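PDB 2Y7I: STM4351 from Salmonella enterica, which binds arginine with high specificity as a periplasmic solute-binding protein of family 3, probably to supply amino acid uptake. Local coordinates for residues A[56-61]-A[77-82]; A[126-129]-A[135-138]; A[193-196]-A[201-204]. All coordinates share one frame; numbering follows the deposited sequence. Where two conformers were deposited one is given.

Contact 1: A[56-61]-A[77-82]. With ARG (arginine), chain C.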
ATOM      1  N   SER A  56     -17.284   5.115  22.017  1.00 15.81           N
ATOM      2  CA  SER A  56     -16.672   4.651  23.267  1.00 16.91           C
ATOM      3  C   SER A  56     -15.233   4.162  23.074  1.00 16.80           C
ATOM      4  O   SER A  56     -14.565   3.804  24.049  1.00 17.49           O
ATOM      5  CB  SER A  56     -17.504   3.525  23.899  1.00 17.89           C
ATOM      6  OG  SER A  56     -17.316   2.310  23.182  1.00 16.08           O
ATOM      7  N   LEU A  57     -14.765   4.161  21.829  1.00 15.60           N
ATOM      8  CA  LEU A  57     -13.485   3.523  21.502  1.00 15.82           C
ATOM      9  C   LEU A  57     -12.287   4.310  22.010  1.00 16.38           C
ATOM     10  O   LEU A  57     -11.396   3.743  22.645  1.00 16.01           O
ATOM     11  CB  LEU A  57     -13.363   3.282  19.999  1.00 14.50           C
ATOM     12  CG  LEU A  57     -14.222   2.163  19.396  1.00 14.56           C
ATOM     13  CD1 LEU A  57     -14.122   2.218  17.883  1.00 13.16           C
ATOM     14  CD2 LEU A  57     -13.828   0.774  19.938  1.00 15.46           C
ATOM     15  N   ILE A  58     -12.253   5.605  21.702  1.00 16.21           N
ATOM     16  CA  ILE A  58     -11.163   6.445  22.210  1.00 17.22           C
ATOM     17  C   ILE A  58     -11.099   6.484  23.751  1.00 18.52           C
ATOM     18  O   ILE A  58     -10.026   6.273  24.313  1.00 18.64           O
ATOM     19  CB  ILE A  58     -11.134   7.836  21.538  1.00 16.50           C
ATOM     20  CG1 ILE A  58     -10.537   7.687  20.131  1.00 16.66           C
ATOM     21  CG2 ILE A  58     -10.301   8.844  22.361  1.00 17.57           C
ATOM     22  CD1 ILE A  58     -10.785   8.871  19.222  1.00 18.60           C
ATOM     23  N   PRO A  59     -12.245   6.735  24.436  1.00 19.77           N
ATOM     24  CA  PRO A  59     -12.255   6.675  25.901  1.00 21.16           C
ATOM     25  C   PRO A  59     -11.774   5.348  26.499  1.00 21.90           C
ATOM     26  O   PRO A  59     -11.002   5.359  27.463  1.00 22.68           O
ATOM     27  CB  PRO A  59     -13.725   6.916  26.251  1.00 22.07           C
ATOM     28  CG  PRO A  59     -14.230   7.749  25.148  1.00 21.13           C
ATOM     29  CD  PRO A  59     -13.495   7.316  23.908  1.00 18.77           C
ATOM     30  N   SER A  60     -12.204   4.224  25.928  1.00 21.35           N
ATOM     31  CA  SER A  60     -11.769   2.910  26.398  1.00 22.16           C
ATOM     32  C   SER A  60     -10.281   2.676  26.148  1.00 22.38           C
ATOM     33  O   SER A  60      -9.601   2.076  26.973  1.00 23.16           O
ATOM     34  CB  SER A  60     -12.596   1.797  25.747  1.00 21.36           C
ATOM     35  OG  SER A  60     -13.936   1.833  26.194  1.00 21.62           O
ATOM     36  N   LEU A  61      -9.789   3.139  24.998  1.00 21.83           N
ATOM     37  CA  LEU A  61      -8.358   3.082  24.685  1.00 22.32           C
ATOM     38  C   LEU A  61      -7.543   3.824  25.743  1.00 24.10           C
ATOM     39  O   LEU A  61      -6.542   3.298  26.265  1.00 24.95           O
ATOM     40  CB  LEU A  61      -8.093   3.683  23.290  1.00 20.45           C
ATOM     41  CG  LEU A  61      -6.652   3.730  22.755  1.00 20.99           C
ATOM     42  CD1 LEU A  61      -5.979   2.342  22.737  1.00 21.10           C
ATOM     43  CD2 LEU A  61      -6.632   4.349  21.369  1.00 19.84           C
ATOM     44  N   PRO A  77      -7.781  16.270  13.815  1.00 20.54           N
ATOM     45  CA  PRO A  77      -7.020  17.019  14.827  1.00 22.29           C
ATOM     46  C   PRO A  77      -7.580  16.829  16.241  1.00 22.72           C
ATOM     47  O   PRO A  77      -6.813  16.719  17.193  1.00 23.20           O
ATOM     48  CB  PRO A  77      -7.188  18.483  14.398  1.00 23.23           C
ATOM     49  CG  PRO A  77      -7.510  18.435  12.951  1.00 22.53           C
ATOM     50  CD  PRO A  77      -8.275  17.147  12.734  1.00 20.72           C
ATOM     51  N   LYS A  78      -8.902  16.774  16.373  1.00 22.28           N
ATOM     52  CA  LYS A  78      -9.516  16.525  17.685  1.00 23.31           C
ATOM     53  C   LYS A  78      -9.096  15.189  18.284  1.00 22.06           C
ATOM     54  O   LYS A  78      -8.822  15.093  19.473  1.00 22.76           O
ATOM     55  CB  LYS A  78     -11.044  16.602  17.613  1.00 23.10           C
ATOM     56  CG  LYS A  78     -11.625  17.928  18.093  1.00 27.77           C
ATOM     57  CD  LYS A  78     -13.140  17.988  17.821  1.00 31.16           C
ATOM     58  CE  LYS A  78     -13.847  18.862  18.860  1.00 35.04           C
ATOM     59  NZ  LYS A  78     -15.164  19.376  18.374  1.00 37.36           N
ATOM     60  N   ARG A  79      -9.049  14.154  17.460  1.00 20.58           N
ATOM     61  CA  ARG A  79      -8.665  12.847  17.956  1.00 19.93           C
ATOM     62  C   ARG A  79      -7.171  12.794  18.255  1.00 20.96           C
ATOM     63  O   ARG A  79      -6.752  12.115  19.190  1.00 20.62           O
ATOM     64  CB  ARG A  79      -9.086  11.751  16.989  1.00 17.95           C
ATOM     65  CG  ARG A  79     -10.605  11.630  16.882  1.00 16.87           C
ATOM     66  CD  ARG A  79     -11.018  10.725  15.740  1.00 13.68           C
ATOM     67  NE  ARG A  79     -12.472  10.657  15.633  1.00 14.37           N
ATOM     68  CZ  ARG A  79     -13.113  10.320  14.522  1.00 14.55           C
ATOM     69  NH1 ARG A  79     -12.416  10.012  13.428  1.00 13.34           N
ATOM     70  NH2 ARG A  79     -14.445  10.282  14.504  1.00 11.18           N
ATOM     71  N   GLU A  80      -6.383  13.535  17.474  1.00 21.65           N
ATOM     72  CA  GLU A  80      -4.932  13.607  17.682  1.00 23.60           C
ATOM     73  C   GLU A  80      -4.543  14.252  19.022  1.00 24.92           C
ATOM     74  O   GLU A  80      -3.431  14.054  19.508  1.00 25.50           O
ATOM     75  CB  GLU A  80      -4.254  14.333  16.522  1.00 24.45           C
ATOM     76  CG  GLU A  80      -4.236  13.547  15.217  1.00 25.82           C
ATOM     77  CD  GLU A  80      -3.636  14.334  14.063  1.00 30.48           C
ATOM     78  OE1 GLU A  80      -3.587  15.579  14.146  1.00 33.72           O
ATOM     79  OE2 GLU A  80      -3.218  13.710  13.066  1.00 33.02           O
ATOM     80  N   GLN A  81      -5.457  15.022  19.612  1.00 25.52           N
ATOM     81  CA  GLN A  81      -5.255  15.555  20.965  1.00 26.55           C
ATOM     82  C   GLN A  81      -5.451  14.476  22.034  1.00 26.14           C
ATOM     83  O   GLN A  81      -4.965  14.614  23.159  1.00 27.13           O
ATOM     84  CB  GLN A  81      -6.233  16.699  21.265  1.00 27.88           C
ATOM     85  CG  GLN A  81      -6.225  17.879  20.290  1.00 29.72           C
ATOM     86  CD  GLN A  81      -7.214  18.975  20.683  1.00 32.80           C
ATOM     87  OE1 GLN A  81      -8.372  18.700  21.011  1.00 32.37           O
ATOM     88  NE2 GLN A  81      -6.756  20.227  20.656  1.00 33.20           N
ATOM     89  N   GLN A  82      -6.161  13.409  21.675  0.50 24.40           N
ATOM     90  CA  GLN A  82      -6.571  12.379  22.630  0.50 24.28           C
ATOM     91  C   GLN A  82      -5.750  11.105  22.526  0.50 23.31           C
ATOM     92  O   GLN A  82      -5.533  10.424  23.527  0.50 23.92           O
ATOM     93  CB  GLN A  82      -8.047  12.033  22.423  0.50 23.41           C
ATOM     94  CG  GLN A  82      -8.951  13.245  22.357  0.50 24.83           C
ATOM     95  CD  GLN A  82     -10.393  12.879  22.097  0.50 24.89           C
ATOM     96  OE1 GLN A  82     -10.689  12.021  21.262  0.50 25.61           O
ATOM     97  NE2 GLN A  82     -11.304  13.534  22.807  0.50 26.03           N
TER
HETATM   98  N   ARG C1245     -14.923   7.673   9.119  1.00 13.25           N
HETATM   99  CA  ARG C1245     -15.891   8.256  10.100  1.00 13.72           C
HETATM  100  C   ARG C1245     -15.132   8.852  11.279  1.00 13.54           C
HETATM  101  O   ARG C1245     -15.746   9.356  12.217  1.00 12.77           O
HETATM  102  CB  ARG C1245     -16.893   7.191  10.594  1.00 13.75           C
HETATM  103  CG  ARG C1245     -16.232   5.929  11.177  1.00 14.85           C
HETATM  104  CD  ARG C1245     -17.247   4.965  11.789  1.00 15.37           C
HETATM  105  NE  ARG C1245     -16.621   3.660  12.019  1.00 12.96           N
HETATM  106  CZ  ARG C1245     -17.225   2.607  12.568  1.00 12.44           C
HETATM  107  NH1 ARG C1245     -18.496   2.670  12.971  1.00 12.54           N
HETATM  108  NH2 ARG C1245     -16.551   1.486  12.715  1.00 13.45           N
HETATM  109  OXT ARG C1245     -13.887   8.817  11.326  1.00 13.15           O

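Contact 2: A[126-129]-A[135-138]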
ATOM      1  N   TYR A 126     -19.450  17.497  11.202  1.00 16.15           N
ATOM      2  CA  TYR A 126     -19.755  18.219   9.967  1.00 16.62           C
ATOM      3  C   TYR A 126     -21.197  18.717   9.914  1.00 17.03           C
ATOM      4  O   TYR A 126     -21.418  19.905   9.660  1.00 17.54           O
ATOM      5  CB  TYR A 126     -19.420  17.417   8.688  1.00 15.68           C
ATOM      6  CG  TYR A 126     -19.900  18.149   7.452  1.00 17.05           C
ATOM      7  CD1 TYR A 126     -19.191  19.237   6.934  1.00 18.92           C
ATOM      8  CD2 TYR A 126     -21.101  17.802   6.848  1.00 18.23           C
ATOM      9  CE1 TYR A 126     -19.655  19.937   5.822  1.00 20.38           C
ATOM     10  CE2 TYR A 126     -21.575  18.493   5.743  1.00 19.00           C
ATOM     11  CZ  TYR A 126     -20.852  19.560   5.240  1.00 19.79           C
ATOM     12  OH  TYR A 126     -21.335  20.237   4.150  1.00 21.65           O
ATOM     13  N   LEU A 127     -22.171  17.819  10.116  1.00 16.66           N
ATOM     14  CA  LEU A 127     -23.586  18.228  10.032  1.00 17.96           C
ATOM     15  C   LEU A 127     -23.959  19.256  11.084  1.00 18.70           C
ATOM     16  O   LEU A 127     -24.696  20.208  10.797  1.00 18.95           O
ATOM     17  CB  LEU A 127     -24.538  17.045  10.152  1.00 17.53           C
ATOM     18  CG  LEU A 127     -25.154  16.319   8.954  1.00 19.95           C
ATOM     19  CD1 LEU A 127     -26.607  15.966   9.323  1.00 20.32           C
ATOM     20  CD2 LEU A 127     -25.124  17.082   7.623  1.00 20.37           C
ATOM     21  N   GLN A 128     -23.462  19.054  12.305  1.00 18.98           N
ATOM     22  CA  GLN A 128     -23.741  19.985  13.407  1.00 20.54           C
ATOM     23  C   GLN A 128     -23.200  21.378  13.127  1.00 21.43           C
ATOM     24  O   GLN A 128     -23.837  22.372  13.473  1.00 22.11           O
ATOM     25  CB  GLN A 128     -23.186  19.447  14.739  1.00 21.04           C
ATOM     26  CG  GLN A 128     -24.081  18.370  15.354  1.00 22.31           C
ATOM     27  CD  GLN A 128     -23.482  17.676  16.575  1.00 25.05           C
ATOM     28  OE1 GLN A 128     -24.109  16.783  17.158  1.00 26.11           O
ATOM     29  NE2 GLN A 128     -22.272  18.064  16.954  1.00 23.37           N
ATOM     30  N   ASP A 129     -22.025  21.443  12.501  1.00 20.84           N
ATOM     31  CA  ASP A 129     -21.357  22.720  12.266  1.00 22.03           C
ATOM     32  C   ASP A 129     -21.801  23.410  11.000  1.00 22.22           C
ATOM     33  O   ASP A 129     -22.027  24.624  11.005  1.00 23.47           O
ATOM     34  CB  ASP A 129     -19.847  22.535  12.193  1.00 21.87           C
ATOM     35  CG  ASP A 129     -19.237  22.187  13.523  1.00 22.71           C
ATOM     36  OD1 ASP A 129     -19.938  22.275  14.550  1.00 22.85           O
ATOM     37  OD2 ASP A 129     -18.049  21.815  13.536  1.00 23.35           O
ATOM     38  N   THR A 135     -31.729  18.517  10.939  1.00 20.13           N
ATOM     39  CA  THR A 135     -31.739  17.915  12.264  1.00 21.00           C
ATOM     40  C   THR A 135     -30.916  16.639  12.259  1.00 20.34           C
ATOM     41  O   THR A 135     -31.277  15.663  11.585  1.00 19.61           O
ATOM     42  CB  THR A 135     -33.165  17.605  12.757  1.00 21.44           C
ATOM     43  OG1 THR A 135     -33.912  18.820  12.858  1.00 22.77           O
ATOM     44  CG2 THR A 135     -33.121  16.922  14.142  1.00 22.44           C
ATOM     45  N   PRO A 136     -29.799  16.638  13.005  1.00 20.83           N
ATOM     46  CA  PRO A 136     -29.004  15.424  13.089  1.00 20.52           C
ATOM     47  C   PRO A 136     -29.574  14.502  14.167  1.00 20.93           C
ATOM     48  O   PRO A 136     -29.985  14.969  15.243  1.00 22.42           O
ATOM     49  CB  PRO A 136     -27.611  15.941  13.469  1.00 20.68           C
ATOM     50  CG  PRO A 136     -27.862  17.262  14.189  1.00 21.61           C
ATOM     51  CD  PRO A 136     -29.263  17.721  13.854  1.00 22.04           C
ATOM     52  N   VAL A 137     -29.650  13.212  13.867  1.00 19.46           N
ATOM     53  CA  VAL A 137     -30.171  12.257  14.827  1.00 19.19           C
ATOM     54  C   VAL A 137     -29.050  11.265  15.061  1.00 18.34           C
ATOM     55  O   VAL A 137     -28.613  10.589  14.131  1.00 16.91           O
ATOM     56  CB  VAL A 137     -31.449  11.546  14.305  1.00 19.30           C
ATOM     57  CG1 VAL A 137     -32.029  10.604  15.374  1.00 19.99           C
ATOM     58  CG2 VAL A 137     -32.494  12.573  13.869  1.00 19.84           C
ATOM     59  N   ALA A 138     -28.584  11.202  16.307  1.00 18.24           N
ATOM     60  CA  ALA A 138     -27.399  10.431  16.668  1.00 18.26           C
ATOM     61  C   ALA A 138     -27.772   9.000  17.049  1.00 18.35           C
ATOM     62  O   ALA A 138     -28.754   8.775  17.771  1.00 19.16           O
ATOM     63  CB  ALA A 138     -26.675  11.111  17.834  1.00 19.20           C
TER

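Contact 3: A[193-196]-A[201-204]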
ATOM      1  N   ILE A 193      -4.566   3.733  12.732  1.00 14.02           N
ATOM      2  CA  ILE A 193      -4.688   2.863  13.895  1.00 14.29           C
ATOM      3  C   ILE A 193      -4.304   3.699  15.111  1.00 15.14           C
ATOM      4  O   ILE A 193      -3.246   4.313  15.119  1.00 15.40           O
ATOM      5  CB  ILE A 193      -3.775   1.618  13.777  1.00 14.05           C
ATOM      6  CG1 ILE A 193      -4.284   0.700  12.656  1.00 13.39           C
ATOM      7  CG2 ILE A 193      -3.740   0.858  15.110  1.00 14.74           C
ATOM      8  CD1 ILE A 193      -3.385  -0.507  12.360  1.00 15.35           C
ATOM      9  N   ALA A 194      -5.167   3.724  16.128  1.00 15.74           N
ATOM     10  CA  ALA A 194      -4.938   4.557  17.312  1.00 16.25           C
ATOM     11  C   ALA A 194      -4.372   3.753  18.474  1.00 17.28           C
ATOM     12  O   ALA A 194      -4.767   2.612  18.712  1.00 16.75           O
ATOM     13  CB  ALA A 194      -6.218   5.272  17.728  1.00 16.03           C
ATOM     14  N   VAL A 195      -3.418   4.357  19.169  1.00 18.09           N
ATOM     15  CA  VAL A 195      -2.895   3.819  20.423  1.00 19.54           C
ATOM     16  C   VAL A 195      -2.878   4.963  21.431  1.00 20.58           C
ATOM     17  O   VAL A 195      -3.023   6.126  21.043  1.00 20.23           O
ATOM     18  CB  VAL A 195      -1.490   3.167  20.249  1.00 19.72           C
ATOM     19  CG1 VAL A 195      -1.450   2.308  18.975  1.00 19.54           C
ATOM     20  CG2 VAL A 195      -0.376   4.217  20.204  1.00 20.67           C
ATOM     21  N   ARG A 196      -2.724   4.638  22.713  1.00 22.31           N
ATOM     22  CA  ARG A 196      -2.588   5.651  23.759  1.00 24.54           C
ATOM     23  C   ARG A 196      -1.374   6.547  23.537  1.00 25.50           C
ATOM     24  O   ARG A 196      -0.358   6.113  22.988  1.00 24.93           O
ATOM     25  CB  ARG A 196      -2.455   4.991  25.129  1.00 26.25           C
ATOM     26  CG  ARG A 196      -3.766   4.658  25.771  1.00 28.31           C
ATOM     27  CD  ARG A 196      -3.563   4.090  27.179  1.00 32.37           C
ATOM     28  NE  ARG A 196      -2.672   2.923  27.218  1.00 35.76           N
ATOM     29  CZ  ARG A 196      -2.933   1.725  26.682  1.00 36.50           C
ATOM     30  NH1 ARG A 196      -4.068   1.493  26.012  1.00 35.55           N
ATOM     31  NH2 ARG A 196      -2.034   0.753  26.801  1.00 36.27           N
ATOM     32  N   ALA A 201       6.600   2.755  21.707  1.00 24.87           N
ATOM     33  CA  ALA A 201       7.230   1.495  21.291  1.00 24.34           C
ATOM     34  C   ALA A 201       6.233   0.647  20.503  1.00 22.87           C
ATOM     35  O   ALA A 201       6.554   0.098  19.446  1.00 22.05           O
ATOM     36  CB  ALA A 201       7.764   0.725  22.494  1.00 25.39           C
ATOM     37  N   LEU A 202       5.016   0.548  21.018  1.00 22.15           N
ATOM     38  CA  LEU A 202       3.979  -0.154  20.301  1.00 21.08           C
ATOM     39  C   LEU A 202       3.659   0.566  18.983  1.00 19.93           C
ATOM     40  O   LEU A 202       3.554  -0.073  17.942  1.00 19.03           O
ATOM     41  CB  LEU A 202       2.735  -0.294  21.177  1.00 21.17           C
ATOM     42  CG  LEU A 202       1.503  -1.056  20.684  1.00 21.52           C
ATOM     43  CD1 LEU A 202       0.576  -0.119  19.985  1.00 26.56           C
ATOM     44  CD2 LEU A 202       1.859  -2.239  19.782  1.00 22.36           C
ATOM     45  N   LEU A 203       3.495   1.887  19.034  1.00 19.94           N
ATOM     46  CA  LEU A 203       3.157   2.647  17.825  1.00 19.37           C
ATOM     47  C   LEU A 203       4.188   2.424  16.715  1.00 19.81           C
ATOM     48  O   LEU A 203       3.817   2.203  15.558  1.00 19.44           O
ATOM     49  CB  LEU A 203       3.034   4.137  18.140  1.00 20.12           C
ATOM     50  CG  LEU A 203       2.737   5.077  16.973  1.00 19.86           C
ATOM     51  CD1 LEU A 203       1.342   4.836  16.437  1.00 18.77           C
ATOM     52  CD2 LEU A 203       2.885   6.508  17.459  1.00 21.54           C
ATOM     53  N   GLN A 204       5.477   2.478  17.062  1.00 20.97           N
ATOM     54  CA  GLN A 204       6.532   2.300  16.057  1.00 21.93           C
ATOM     55  C   GLN A 204       6.615   0.865  15.514  1.00 21.71           C
ATOM     56  O   GLN A 204       6.995   0.654  14.362  1.00 21.57           O
ATOM     57  CB  GLN A 204       7.894   2.802  16.555  1.00 23.75           C
ATOM     58  CG  GLN A 204       7.965   4.326  16.846  1.00 25.77           C
ATOM     59  CD  GLN A 204       7.046   5.196  15.966  1.00 27.48           C
ATOM     60  OE1 GLN A 204       6.937   5.001  14.748  1.00 27.72           O
ATOM     61  NE2 GLN A 204       6.388   6.170  16.595  1.00 26.35           N
TER

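Contact 1: A[56-61]-A[77-82]
Beside the arginine pocket, Ile-58 of helix 57-62 packs against the aliphatic stem of Arg-79, the pocket residue that receives the ligand's carboxylate. Ile-58 CD1 lies 3.6 Å from Arg-79 CG and also touches CB and CD, the two side chains crossing at about a right angle. Isoleucine suits the place because its long branch is apolar and matches the methylenes, while its methyl CG2 is left to turn toward Gln-82. The first torsion of Arg-79 sets CG anti to its carbonyl carbon (chi1 -66°), and from there the chain runs extended to NE, carrying the guanidinium out to the ligand. Two hydrogen bonds meet there: Arg-79 NH1 reaches the arginine's OXT at 2.8 Å, and Arg-79 NH2 reaches its O at 2.8 Å with a nearly straight angle of 173°. The ligand's carboxylate carbon lies in the guanidinium plane at its edge, so each terminal nitrogen takes one carboxylate oxygen in a bidentate hydrogen-bonded pair. In the two-lobed fold of this family the ligand sits in the cleft between lobes. Each terminal nitrogen has a second acceptor, Asp-74 O for NH1 and Gly-120 O for NH2, which restrains the rotation of the group. Ile-58 CG2 also approaches Gln-82 OE1, but that glutamine was modelled in two conformers and the approach is doubtful.

Contact 2: A[126-129]-A[135-138]
Leu-127 and Gln-128, neighbours on helix 122-130, both lean on Pro-136 of strand 135-139, but one does so from the buried side and the other from the solvent side. Of the CA atoms, those of Leu-127 and Pro-136 are nearest across the contact, 6.8 Å apart. On the inner side, Leu-127 CD1 rests 4.3 Å from Pro-136 CB, an apolar contact at the margin of the leucine's larger burial: the same side chain is closed in by Val-115 and Leu-117 of the adjoining strand and Phe-107 of a loop. A branched, wholly apolar residue fits this position between helix and sheet. Its chi1 of -97° and chi2 of -141° lie off the staggered values, probably an adaptation to the confined place.

The outer side is more sparsely packed, a single methylene contact made by an exposed glutamine, although the approach itself is slightly shorter. Gln-128 starts off to the side of the strand, and its chain, extended beyond CG, crosses the proline ring at about a right angle, with Gln-128 CG 4.1 Å from Pro-136 CG. Glutamine suits an exposed helix face, where its aliphatic stem can lie on a neighbour while the amide belongs to a polar surface. Proline is equally well placed. It has no backbone N-H to give, yet Thr-135 and Val-137 on either side of it make the backbone bonds to Lys-113, Val-115 and Leu-117, and strand 135-139 is outermost in the sheet within this chain. Strand 114-118, helix 122-130 and strand 135-139, parallel to and beside strand 114-118, thus form a beta-alpha-beta crossover, with the helix laid on the sheet it connects.

Contact 3: A[193-196]-A[201-204]
Val-195 points its two methyls at helix 200-214 and gives one to each of two consecutive leucines. CG1 meets the end of Leu-202, at 3.3 Å from CD1, a spacing tighter than usual van der Waals contact. CG2 turns to Leu-203 instead, reaching its CB at 4.0 Å and its CD1 at 4.2 Å. Valine at chi1 -43° places CG1 anti to the carbonyl carbon and CG2 between the backbone N and the carbonyl carbon, which is how the fork can serve both partners. Both leucines hold CG anti to the backbone N, but their starting directions differ: Leu-202 sets out toward the strand, whereas Leu-203 leaves to one side of it. Val-195 therefore crosses both at a slant, meeting Leu-202 methyl to methyl at its end and Leu-203 along its base and one branch. Compact beta-branched valine suits a short strand pressed by a helix, and the longer leucines reach across to it; Leu-202 also touches Leu-8 and Met-43, and Leu-203 touches Ser-84. With Val-195 bonded through its backbone to Ser-84, this is helix-on-sheet packing in an alpha/beta lobe of the solute-binding fold.

The three contacts follow one another along the chain without interleaving. Contacts 1 and 3 are neighbours, their centres about 13 Å apart, and they touch: Leu-61 O and Arg-196 NH1, 3.1 Å apart, probably form a hydrogen bond, and Leu-61 also packs on the backbone of strand 194-195. Contact 2 is remote, its centre about 20 Å from that of contact 1 and about 31 Å from that of contact 3, and it belongs to the five-stranded sheet containing strand 114-118. This matches a two-lobed protein in which the chain passes to a second lobe and returns. Bound arginine, held by Arg-79 as well as by Glu-118 and Asp-160, joins the two sides.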